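Local coordinates for DNA repair and telomere maintenance protein nbs1 (Schizosaccharomyces pombe, PDB 3HUF) that serves as the phosphoprotein-binding adaptor of the MRN complex in DNA double-strand break repair and telomere maintenance, here its N-terminal FHA and tandem BRCT domains bound to Ctp1, at residues S44-T54 with C66-K76; Y112-F120 with L133-G141. All coordinates share one frame; numbering follows the deposited sequence.

Contact 1 (S44-T54 with C66-K76); sequences SKRHARFTILT and CEFEVKDLDTK
Glu69 N donates to Thr51 O at 2.7 Å, the shortest of six backbone bonds that zip strand 48-52 to antiparallel strand 68-72 in the FHA domain. Four lie in the hydrogen-bonded pairs Arg49-Lys71 and Thr51-Glu69; Leu73 N to His47 O and Leu53 N to Glu67 O extend the pairing past both strand ends.

On the buried face, Phe50 and Phe68 meet obliquely, with Phe68 CE2 over the rim of one face of the Phe50 ring. Val70 CG2 touches Phe50 CD1 at 3.8 Å. Ile52 lays CG1 over a face of the Phe68 ring, 4.2 Å from its centroid, and the Phe68 ring packs edge-to-face with Trp2. The other face is more polar: Glu69 OE1 lies against Thr51 CB, while Glu67 OE1 and Glu69 OE2 are only 2.7 Å apart, so one of the two acids is probably protonated.

At the loop end, Thr75 CG2 stands over the centre of the His47 imidazole, 3.5 Å from its centroid and almost on the ring normal. CG of His47 is anti to the backbone N (chi1 -167°), which swings the ring beneath this methyl. Ser44 N, in the ring plane, donates to His47 ND1 at 2.9 Å, and NE2 bonds to Gly78 O. Thr75 OG1 gives its proton to the syn lone pair of Asp72 OD1, 2.8 Å away, and Thr75 N reaches Asp72 OD2, an Asx motif. Gripped at both nitrogens, the imidazole cannot easily turn, and Ser44, bonded to it through its N, offers OG, with Lys45 N, to a modified side chain of the bound peptide.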
loop_
_atom_site.group_PDB
_atom_site.type_symbol
_atom_site.label_atom_id
_atom_site.label_comp_id
_atom_site.label_asym_id
_atom_site.label_seq_id
_atom_site.Cartn_x
_atom_site.Cartn_y
_atom_site.Cartn_z
ATOM N N SER A 44 -5.561 -11.326 -33.725
ATOM C CA SER A 44 -4.420 -11.897 -34.444
ATOM C C SER A 44 -3.657 -12.856 -33.555
ATOM O O SER A 44 -3.721 -12.746 -32.324
ATOM C CB SER A 44 -3.471 -10.809 -34.905
ATOM O OG SER A 44 -4.165 -9.855 -35.665
ATOM N N LYS A 45 -2.940 -13.785 -34.189
ATOM C CA LYS A 45 -2.117 -14.770 -33.492
ATOM C C LYS A 45 -1.190 -14.148 -32.447
ATOM O O LYS A 45 -1.156 -14.590 -31.307
ATOM C CB LYS A 45 -1.294 -15.576 -34.493
ATOM C CG LYS A 45 -2.119 -16.482 -35.361
ATOM C CD LYS A 45 -1.232 -17.418 -36.144
ATOM C CE LYS A 45 -1.704 -17.492 -37.568
ATOM N NZ LYS A 45 -1.524 -16.166 -38.217
ATOM N N ARG A 46 -0.417 -13.153 -32.868
ATOM C CA ARG A 46 0.314 -12.273 -31.962
ATOM C C ARG A 46 -0.295 -10.888 -32.196
ATOM O O ARG A 46 -0.120 -10.321 -33.282
ATOM C CB ARG A 46 1.804 -12.250 -32.304
ATOM C CG ARG A 46 2.546 -13.563 -32.097
ATOM C CD ARG A 46 4.025 -13.475 -32.544
ATOM N NE ARG A 46 4.816 -12.475 -31.809
ATOM C CZ ARG A 46 5.187 -11.285 -32.298
ATOM N NH1 ARG A 46 4.848 -10.921 -33.536
ATOM N NH2 ARG A 46 5.909 -10.451 -31.552
ATOM N N HIS A 47 -1.012 -10.346 -31.208
ATOM C CA HIS A 47 -1.868 -9.178 -31.465
ATOM C C HIS A 47 -1.354 -7.854 -30.894
ATOM O O HIS A 47 -1.288 -6.841 -31.609
ATOM C CB HIS A 47 -3.311 -9.432 -31.004
ATOM C CG HIS A 47 -4.287 -8.415 -31.511
ATOM N ND1 HIS A 47 -5.164 -8.667 -32.539
ATOM C CD2 HIS A 47 -4.512 -7.134 -31.139
ATOM C CE1 HIS A 47 -5.887 -7.588 -32.782
ATOM N NE2 HIS A 47 -5.513 -6.645 -31.939
ATOM N N ALA A 48 -1.023 -7.863 -29.608
ATOM C CA ALA A 48 -0.584 -6.675 -28.900
ATOM C C ALA A 48 0.630 -6.957 -28.018
ATOM O O ALA A 48 0.848 -8.092 -27.584
ATOM C CB ALA A 48 -1.733 -6.114 -28.034
ATOM N N ARG A 49 1.400 -5.910 -27.750
ATOM C CA ARG A 49 2.400 -5.939 -26.706
ATOM C C ARG A 49 1.970 -4.986 -25.591
ATOM O O ARG A 49 1.591 -3.857 -25.863
ATOM C CB ARG A 49 3.759 -5.538 -27.267
ATOM C CG ARG A 49 4.857 -5.506 -26.224
ATOM C CD ARG A 49 6.170 -4.965 -26.796
ATOM N NE ARG A 49 6.524 -5.644 -28.046
ATOM C CZ ARG A 49 7.197 -6.795 -28.131
ATOM N NH1 ARG A 49 7.626 -7.428 -27.032
ATOM N NH2 ARG A 49 7.443 -7.316 -29.332
ATOM N N PHE A 50 1.965 -5.478 -24.355
ATOM C CA PHE A 50 1.742 -4.670 -23.172
ATOM C C PHE A 50 3.093 -4.568 -22.483
ATOM O O PHE A 50 3.720 -5.590 -22.211
ATOM C CB PHE A 50 0.804 -5.353 -22.175
ATOM C CG PHE A 50 -0.596 -5.612 -22.676
ATOM C CD1 PHE A 50 -1.076 -5.064 -23.867
ATOM C CD2 PHE A 50 -1.441 -6.383 -21.907
ATOM C CE1 PHE A 50 -2.370 -5.324 -24.289
ATOM C CE2 PHE A 50 -2.752 -6.645 -22.305
ATOM C CZ PHE A 50 -3.222 -6.115 -23.493
ATOM N N THR A 51 3.533 -3.348 -22.207
ATOM C CA THR A 51 4.783 -3.096 -21.497
ATOM C C THR A 51 4.427 -2.294 -20.269
ATOM O O THR A 51 3.762 -1.264 -20.359
ATOM C CB THR A 51 5.826 -2.316 -22.350
ATOM O OG1 THR A 51 6.075 -3.031 -23.562
ATOM C CG2 THR A 51 7.153 -2.174 -21.604
ATOM N N ILE A 52 4.791 -2.818 -19.108
ATOM C CA ILE A 52 4.522 -2.126 -17.865
ATOM C C ILE A 52 5.857 -1.640 -17.345
ATOM O O ILE A 52 6.793 -2.433 -17.199
ATOM C CB ILE A 52 3.791 -3.027 -16.866
ATOM C CG1 ILE A 52 2.432 -3.402 -17.475
ATOM C CG2 ILE A 52 3.628 -2.308 -15.507
ATOM C CD1 ILE A 52 1.686 -4.427 -16.708
ATOM N N LEU A 53 5.974 -0.333 -17.111
ATOM C CA LEU A 53 7.235 0.170 -16.581
ATOM C C LEU A 53 7.267 -0.069 -15.089
ATOM O O LEU A 53 6.253 -0.199 -14.441
ATOM C CB LEU A 53 7.507 1.642 -16.936
ATOM C CG LEU A 53 7.491 2.022 -18.415
ATOM C CD1 LEU A 53 7.820 3.512 -18.608
ATOM C CD2 LEU A 53 8.433 1.110 -19.256
ATOM N N THR A 54 8.469 -0.133 -14.568
ATOM C CA THR A 54 8.744 -0.279 -13.158
ATOM C C THR A 54 8.314 1.055 -12.429
ATOM O O THR A 54 8.211 2.112 -13.058
ATOM C CB THR A 54 10.256 -0.632 -13.138
ATOM O OG1 THR A 54 10.553 -1.789 -12.337
ATOM C CG2 THR A 54 11.141 0.515 -12.930
ATOM N N CYS A 66 1.945 2.055 -12.188
ATOM C CA CYS A 66 3.057 1.884 -13.121
ATOM C C CYS A 66 2.545 2.195 -14.516
ATOM O O CYS A 66 1.395 1.859 -14.849
ATOM C CB CYS A 66 3.558 0.455 -13.091
ATOM S SG CYS A 66 4.432 0.024 -11.578
ATOM N N GLU A 67 3.378 2.857 -15.315
ATOM C CA GLU A 67 2.992 3.203 -16.688
ATOM C C GLU A 67 2.712 1.928 -17.483
ATOM O O GLU A 67 3.509 0.973 -17.479
ATOM C CB GLU A 67 4.097 4.007 -17.386
ATOM C CG GLU A 67 3.728 4.465 -18.788
ATOM C CD GLU A 67 4.716 5.455 -19.313
ATOM O OE1 GLU A 67 5.212 5.264 -20.458
ATOM O OE2 GLU A 67 5.015 6.415 -18.565
ATOM N N PHE A 68 1.567 1.925 -18.152
ATOM C CA PHE A 68 1.099 0.765 -18.901
ATOM C C PHE A 68 1.091 1.181 -20.374
ATOM O O PHE A 68 0.392 2.115 -20.758
ATOM C CB PHE A 68 -0.310 0.416 -18.401
ATOM C CG PHE A 68 -0.805 -0.970 -18.789
ATOM C CD1 PHE A 68 -1.104 -1.908 -17.794
ATOM C CD2 PHE A 68 -1.012 -1.323 -20.130
ATOM C CE1 PHE A 68 -1.587 -3.171 -18.128
ATOM C CE2 PHE A 68 -1.515 -2.578 -20.471
ATOM C CZ PHE A 68 -1.795 -3.505 -19.467
ATOM N N GLU A 69 1.869 0.481 -21.202
ATOM C CA GLU A 69 1.957 0.795 -22.625
ATOM C C GLU A 69 1.393 -0.337 -23.462
ATOM O O GLU A 69 1.529 -1.509 -23.110
ATOM C CB GLU A 69 3.414 1.071 -23.019
ATOM C CG GLU A 69 4.087 1.994 -22.050
ATOM C CD GLU A 69 5.582 2.088 -22.219
ATOM O OE1 GLU A 69 6.183 1.213 -22.868
ATOM O OE2 GLU A 69 6.159 3.046 -21.685
ATOM N N VAL A 70 0.746 0.026 -24.564
ATOM C CA VAL A 70 0.134 -0.941 -25.480
ATOM C C VAL A 70 0.613 -0.612 -26.889
ATOM O O VAL A 70 0.453 0.507 -27.333
ATOM C CB VAL A 70 -1.421 -0.863 -25.430
ATOM C CG1 VAL A 70 -2.056 -1.677 -26.566
ATOM C CG2 VAL A 70 -1.953 -1.330 -24.058
ATOM N N LYS A 71 1.211 -1.590 -27.571
ATOM C CA LYS A 71 1.475 -1.501 -28.991
ATOM C C LYS A 71 0.630 -2.488 -29.786
ATOM O O LYS A 71 0.477 -3.643 -29.400
ATOM C CB LYS A 71 2.944 -1.778 -29.291
ATOM C CG LYS A 71 3.889 -0.676 -28.863
ATOM C CD LYS A 71 4.883 -0.416 -29.990
ATOM C CE LYS A 71 4.147 -0.186 -31.321
ATOM N NZ LYS A 71 5.054 -0.037 -32.514
ATOM N N ASP A 72 0.090 -2.027 -30.907
ATOM C CA ASP A 72 -0.602 -2.909 -31.817
ATOM C C ASP A 72 0.469 -3.525 -32.708
ATOM O O ASP A 72 1.331 -2.809 -33.216
ATOM C CB ASP A 72 -1.628 -2.141 -32.651
ATOM C CG ASP A 72 -2.294 -3.020 -33.682
ATOM O OD1 ASP A 72 -3.242 -3.766 -33.332
ATOM O OD2 ASP A 72 -1.829 -3.005 -34.837
ATOM N N LEU A 73 0.426 -4.844 -32.897
ATOM C CA LEU A 73 1.463 -5.517 -33.694
ATOM C C LEU A 73 1.033 -5.692 -35.156
ATOM O O LEU A 73 0.903 -6.819 -35.658
ATOM C CB LEU A 73 1.887 -6.858 -33.053
ATOM C CG LEU A 73 2.336 -6.857 -31.578
ATOM C CD1 LEU A 73 2.539 -8.273 -31.075
ATOM C CD2 LEU A 73 3.605 -6.026 -31.356
ATOM N N ASP A 74 0.825 -4.555 -35.820
ATOM C CA ASP A 74 0.431 -4.487 -37.217
ATOM C C ASP A 74 -0.693 -5.498 -37.557
ATOM O O ASP A 74 -0.564 -6.315 -38.474
ATOM C CB ASP A 74 1.676 -4.646 -38.117
ATOM C CG ASP A 74 2.786 -3.582 -37.821
ATOM O OD1 ASP A 74 3.968 -3.861 -38.126
ATOM O OD2 ASP A 74 2.495 -2.477 -37.291
ATOM N N THR A 75 -1.791 -5.433 -36.802
ATOM C CA THR A 75 -2.843 -6.458 -36.857
ATOM C C THR A 75 -3.895 -6.200 -37.928
ATOM O O THR A 75 -4.014 -5.085 -38.448
ATOM C CB THR A 75 -3.579 -6.640 -35.500
ATOM O OG1 THR A 75 -4.366 -5.477 -35.217
ATOM C CG2 THR A 75 -2.599 -6.881 -34.370
ATOM N N LYS A 76 -4.654 -7.248 -38.247
ATOM C CA LYS A 76 -5.784 -7.144 -39.170
ATOM C C LYS A 76 -6.825 -6.114 -38.717
ATOM O O LYS A 76 -7.183 -5.219 -39.483
ATOM C CB LYS A 76 -6.452 -8.514 -39.367
ATOM C CG LYS A 76 -7.409 -8.583 -40.556
ATOM C CD LYS A 76 -7.775 -10.017 -40.883
ATOM C CE LYS A 76 -8.383 -10.136 -42.259
ATOM N NZ LYS A 76 -8.532 -11.571 -42.670
HETATM O O HOH W 1 0.759 -9.653 -35.755
HETATM O O HOH W 2 5.994 3.561 -14.189
#

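Contact 2 (Y112-F120 with L133-G141)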
loop_
_atom_site.group_PDB
_atom_site.type_symbol
_atom_site.label_atom_id
_atom_site.label_comp_id
_atom_site.label_asym_id
_atom_site.label_seq_id
_atom_site.Cartn_x
_atom_site.Cartn_y
_atom_site.Cartn_z
ATOM N N TYR A 112 -6.890 -3.018 -14.433
ATOM C CA TYR A 112 -7.119 -2.103 -13.335
ATOM C C TYR A 112 -5.969 -2.189 -12.351
ATOM O O TYR A 112 -5.338 -3.226 -12.187
ATOM C CB TYR A 112 -8.449 -2.331 -12.616
ATOM C CG TYR A 112 -8.728 -3.768 -12.244
ATOM C CD1 TYR A 112 -8.457 -4.242 -10.945
ATOM C CD2 TYR A 112 -9.242 -4.664 -13.182
ATOM C CE1 TYR A 112 -8.699 -5.579 -10.587
ATOM C CE2 TYR A 112 -9.472 -6.006 -12.840
ATOM C CZ TYR A 112 -9.211 -6.450 -11.535
ATOM O OH TYR A 112 -9.456 -7.767 -11.196
ATOM N N TRP A 113 -5.705 -1.060 -11.718
ATOM C CA TRP A 113 -4.627 -0.960 -10.763
ATOM C C TRP A 113 -5.212 -1.180 -9.376
ATOM O O TRP A 113 -6.211 -0.551 -9.024
ATOM C CB TRP A 113 -4.001 0.440 -10.885
ATOM C CG TRP A 113 -2.940 0.745 -9.872
ATOM C CD1 TRP A 113 -3.073 1.499 -8.736
ATOM C CD2 TRP A 113 -1.571 0.330 -9.925
ATOM N NE1 TRP A 113 -1.871 1.556 -8.068
ATOM C CE2 TRP A 113 -0.927 0.867 -8.784
ATOM C CE3 TRP A 113 -0.824 -0.437 -10.828
ATOM C CZ2 TRP A 113 0.434 0.662 -8.525
ATOM C CZ3 TRP A 113 0.537 -0.660 -10.561
ATOM C CH2 TRP A 113 1.152 -0.107 -9.417
ATOM N N ARG A 114 -4.611 -2.086 -8.614
ATOM C CA ARG A 114 -4.924 -2.229 -7.204
ATOM C C ARG A 114 -3.836 -1.492 -6.418
ATOM O O ARG A 114 -2.656 -1.715 -6.667
ATOM C CB ARG A 114 -4.934 -3.716 -6.810
ATOM C CG ARG A 114 -5.438 -4.016 -5.387
ATOM C CD ARG A 114 -5.752 -5.550 -5.142
ATOM N NE ARG A 114 -6.907 -6.085 -5.884
ATOM C CZ ARG A 114 -8.184 -5.829 -5.592
ATOM N NH1 ARG A 114 -8.494 -5.013 -4.580
ATOM N NH2 ARG A 114 -9.161 -6.369 -6.325
ATOM N N SER A 115 -4.241 -0.633 -5.481
ATOM C CA SER A 115 -3.314 0.111 -4.617
ATOM C C SER A 115 -2.461 -0.799 -3.770
ATOM O O SER A 115 -2.966 -1.710 -3.116
ATOM C CB SER A 115 -4.083 1.032 -3.670
ATOM O OG SER A 115 -4.657 2.100 -4.383
ATOM N N MET A 116 -1.161 -0.547 -3.779
ATOM C CA MET A 116 -0.236 -1.285 -2.939
ATOM C C MET A 116 1.075 -0.539 -2.977
ATOM O O MET A 116 1.755 -0.515 -4.015
ATOM C CB MET A 116 -0.046 -2.717 -3.429
ATOM C CG MET A 116 0.614 -3.614 -2.404
ATOM S SD MET A 116 0.819 -5.317 -2.973
ATOM C CE MET A 116 1.334 -6.020 -1.401
ATOM N N CYS A 117 1.386 0.103 -1.849
ATOM C CA CYS A 117 2.615 0.859 -1.652
ATOM C C CYS A 117 3.115 0.489 -0.278
ATOM O O CYS A 117 2.364 0.556 0.691
ATOM C CB CYS A 117 2.368 2.376 -1.692
ATOM S SG CYS A 117 1.979 3.053 -3.318
ATOM N N ILE A 118 4.384 0.115 -0.204
ATOM C CA ILE A 118 4.943 -0.467 1.018
ATOM C C ILE A 118 5.950 0.475 1.680
ATOM O O ILE A 118 6.971 0.822 1.087
ATOM C CB ILE A 118 5.548 -1.885 0.759
ATOM C CG1 ILE A 118 4.441 -2.890 0.363
ATOM C CG2 ILE A 118 6.291 -2.381 1.994
ATOM C CD1 ILE A 118 4.915 -4.329 0.190
ATOM N N GLN A 119 5.644 0.910 2.906
ATOM C CA GLN A 119 6.576 1.731 3.668
ATOM C C GLN A 119 7.462 0.845 4.525
ATOM O O GLN A 119 6.979 -0.135 5.085
ATOM C CB GLN A 119 5.835 2.741 4.551
ATOM C CG GLN A 119 6.781 3.591 5.435
ATOM C CD GLN A 119 6.052 4.666 6.190
ATOM O OE1 GLN A 119 4.859 4.553 6.430
ATOM N NE2 GLN A 119 6.760 5.724 6.565
ATOM N N PHE A 120 8.753 1.178 4.607
ATOM C CA PHE A 120 9.694 0.446 5.443
ATOM C C PHE A 120 10.087 1.311 6.615
ATOM O O PHE A 120 10.104 2.531 6.506
ATOM C CB PHE A 120 10.952 0.077 4.668
ATOM C CG PHE A 120 10.776 -1.098 3.759
ATOM C CD1 PHE A 120 10.097 -0.955 2.543
ATOM C CD2 PHE A 120 11.299 -2.346 4.114
ATOM C CE1 PHE A 120 9.946 -2.030 1.681
ATOM C CE2 PHE A 120 11.140 -3.443 3.269
ATOM C CZ PHE A 120 10.453 -3.284 2.049
ATOM N N LEU A 133 10.674 -5.576 -4.755
ATOM C CA LEU A 133 9.250 -5.170 -4.771
ATOM C C LEU A 133 8.940 -4.307 -5.976
ATOM O O LEU A 133 7.881 -4.441 -6.569
ATOM C CB LEU A 133 8.833 -4.475 -3.477
ATOM C CG LEU A 133 9.149 -5.208 -2.180
ATOM C CD1 LEU A 133 8.565 -4.494 -0.986
ATOM C CD2 LEU A 133 8.668 -6.686 -2.195
ATOM N N ASN A 134 9.881 -3.454 -6.353
ATOM C CA ASN A 134 9.719 -2.624 -7.535
ATOM C C ASN A 134 9.476 -3.481 -8.794
ATOM O O ASN A 134 8.642 -3.138 -9.623
ATOM C CB ASN A 134 10.907 -1.660 -7.710
ATOM C CG ASN A 134 11.003 -0.616 -6.560
ATOM O OD1 ASN A 134 10.051 -0.407 -5.768
ATOM N ND2 ASN A 134 12.168 0.006 -6.445
ATOM N N LEU A 135 10.189 -4.604 -8.894
ATOM C CA LEU A 135 10.044 -5.532 -10.013
ATOM C C LEU A 135 8.687 -6.219 -10.062
ATOM O O LEU A 135 8.300 -6.705 -11.114
ATOM C CB LEU A 135 11.179 -6.561 -10.028
ATOM C CG LEU A 135 12.542 -5.952 -10.333
ATOM C CD1 LEU A 135 13.665 -6.891 -9.943
ATOM C CD2 LEU A 135 12.652 -5.551 -11.802
ATOM N N LEU A 136 7.965 -6.222 -8.937
ATOM C CA LEU A 136 6.578 -6.651 -8.897
ATOM C C LEU A 136 5.586 -5.532 -9.198
ATOM O O LEU A 136 4.398 -5.799 -9.311
ATOM C CB LEU A 136 6.226 -7.248 -7.521
ATOM C CG LEU A 136 7.035 -8.453 -7.033
ATOM C CD1 LEU A 136 6.559 -8.937 -5.644
ATOM C CD2 LEU A 136 6.966 -9.591 -8.066
ATOM N N GLY A 137 6.062 -4.295 -9.304
ATOM C CA GLY A 137 5.189 -3.115 -9.485
ATOM C C GLY A 137 4.772 -2.444 -8.190
ATOM O O GLY A 137 3.759 -1.719 -8.143
ATOM N N ILE A 138 5.529 -2.705 -7.120
ATOM C CA ILE A 138 5.163 -2.200 -5.804
ATOM C C ILE A 138 6.100 -1.048 -5.414
ATOM O O ILE A 138 7.267 -1.277 -5.144
ATOM C CB ILE A 138 5.128 -3.323 -4.700
ATOM C CG1 ILE A 138 4.128 -4.428 -5.079
ATOM C CG2 ILE A 138 4.732 -2.722 -3.294
ATOM C CD1 ILE A 138 4.346 -5.776 -4.279
ATOM N N PRO A 139 5.586 0.201 -5.408
ATOM C CA PRO A 139 6.405 1.321 -4.917
ATOM C C PRO A 139 6.689 1.179 -3.423
ATOM O O PRO A 139 5.871 0.616 -2.669
ATOM C CB PRO A 139 5.545 2.562 -5.195
ATOM C CG PRO A 139 4.477 2.108 -6.182
ATOM C CD PRO A 139 4.247 0.648 -5.848
ATOM N N THR A 140 7.857 1.668 -3.016
ATOM C CA THR A 140 8.331 1.549 -1.644
ATOM C C THR A 140 8.965 2.869 -1.232
ATOM O O THR A 140 9.335 3.689 -2.098
ATOM C CB THR A 140 9.404 0.478 -1.537
ATOM O OG1 THR A 140 10.380 0.707 -2.564
ATOM C CG2 THR A 140 8.821 -0.916 -1.727
ATOM N N GLY A 141 9.121 3.060 0.078
ATOM C CA GLY A 141 9.732 4.267 0.615
ATOM C C GLY A 141 9.887 4.193 2.117
ATOM O O GLY A 141 9.481 3.211 2.748
HETATM O O HOH W 3 1.571 -2.014 -6.328
#
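Ile118 reaches from its strand into the hydrophobic interior between Thr140, Ile138 and Leu133. Its CB lies 4.2 Å from Thr140 CG2. With CG1 anti to the carbonyl carbon (chi1 -66°), the longer branch runs past Ile138, whose CG2 is 3.7 Å from Ile118 CG1. The tip, Ile118 CD1, remains against that methyl and also meets Leu133 CD1 at 3.8 Å, the two side chains crossing at about a right angle. Leu133 CD1 reaches the edge of the Phe120 ring as well, in its plane, and Thr140 CG2 meets the same edge at CE1.

The backbones pair in parallel: Ile118 N donates to Pro139 O at 2.9 Å, Phe120 N to Gly141 O at 2.8 Å, and Gly141 N returns a longer bond to Ile118 O. A water bridges Met116 O and Gly137 O just before the pairing begins. Gly137, at positive phi, closes the helix in a Schellman motif, Ile138 N turning back to Leu133 O. Strand 118-120, helix 123-134 and strand 140-141 form a right-handed beta-alpha-beta unit of the first BRCT repeat, with strand 150-152 beside strand 118-120 and helix 178-184 packed on Phe120 and Leu133.

Contact 1 belongs to the FHA domain and contact 2 mostly to the first BRCT domain, though strand 109-113, with Trp113, pairs into the FHA-side sheet, so contact 2 runs across the domain boundary. Their centres are 22 Å apart, yet the two touch where 66-76 begins. There Cys66 N packs 3.5 Å from Trp113 CZ3, and Cys66 SG lies 3.8 Å from Gly137 CA, at the turn leaving the BRCT helix. Trp2 ties them further, meeting both Phe68 and Trp113 edge-to-face, and helix 57-62, from the connection between the segments of contact 1, packs on Cys117 and Pro139. The bound peptide sits at the other end of contact 1, by Ser44, Lys45 and Lys76.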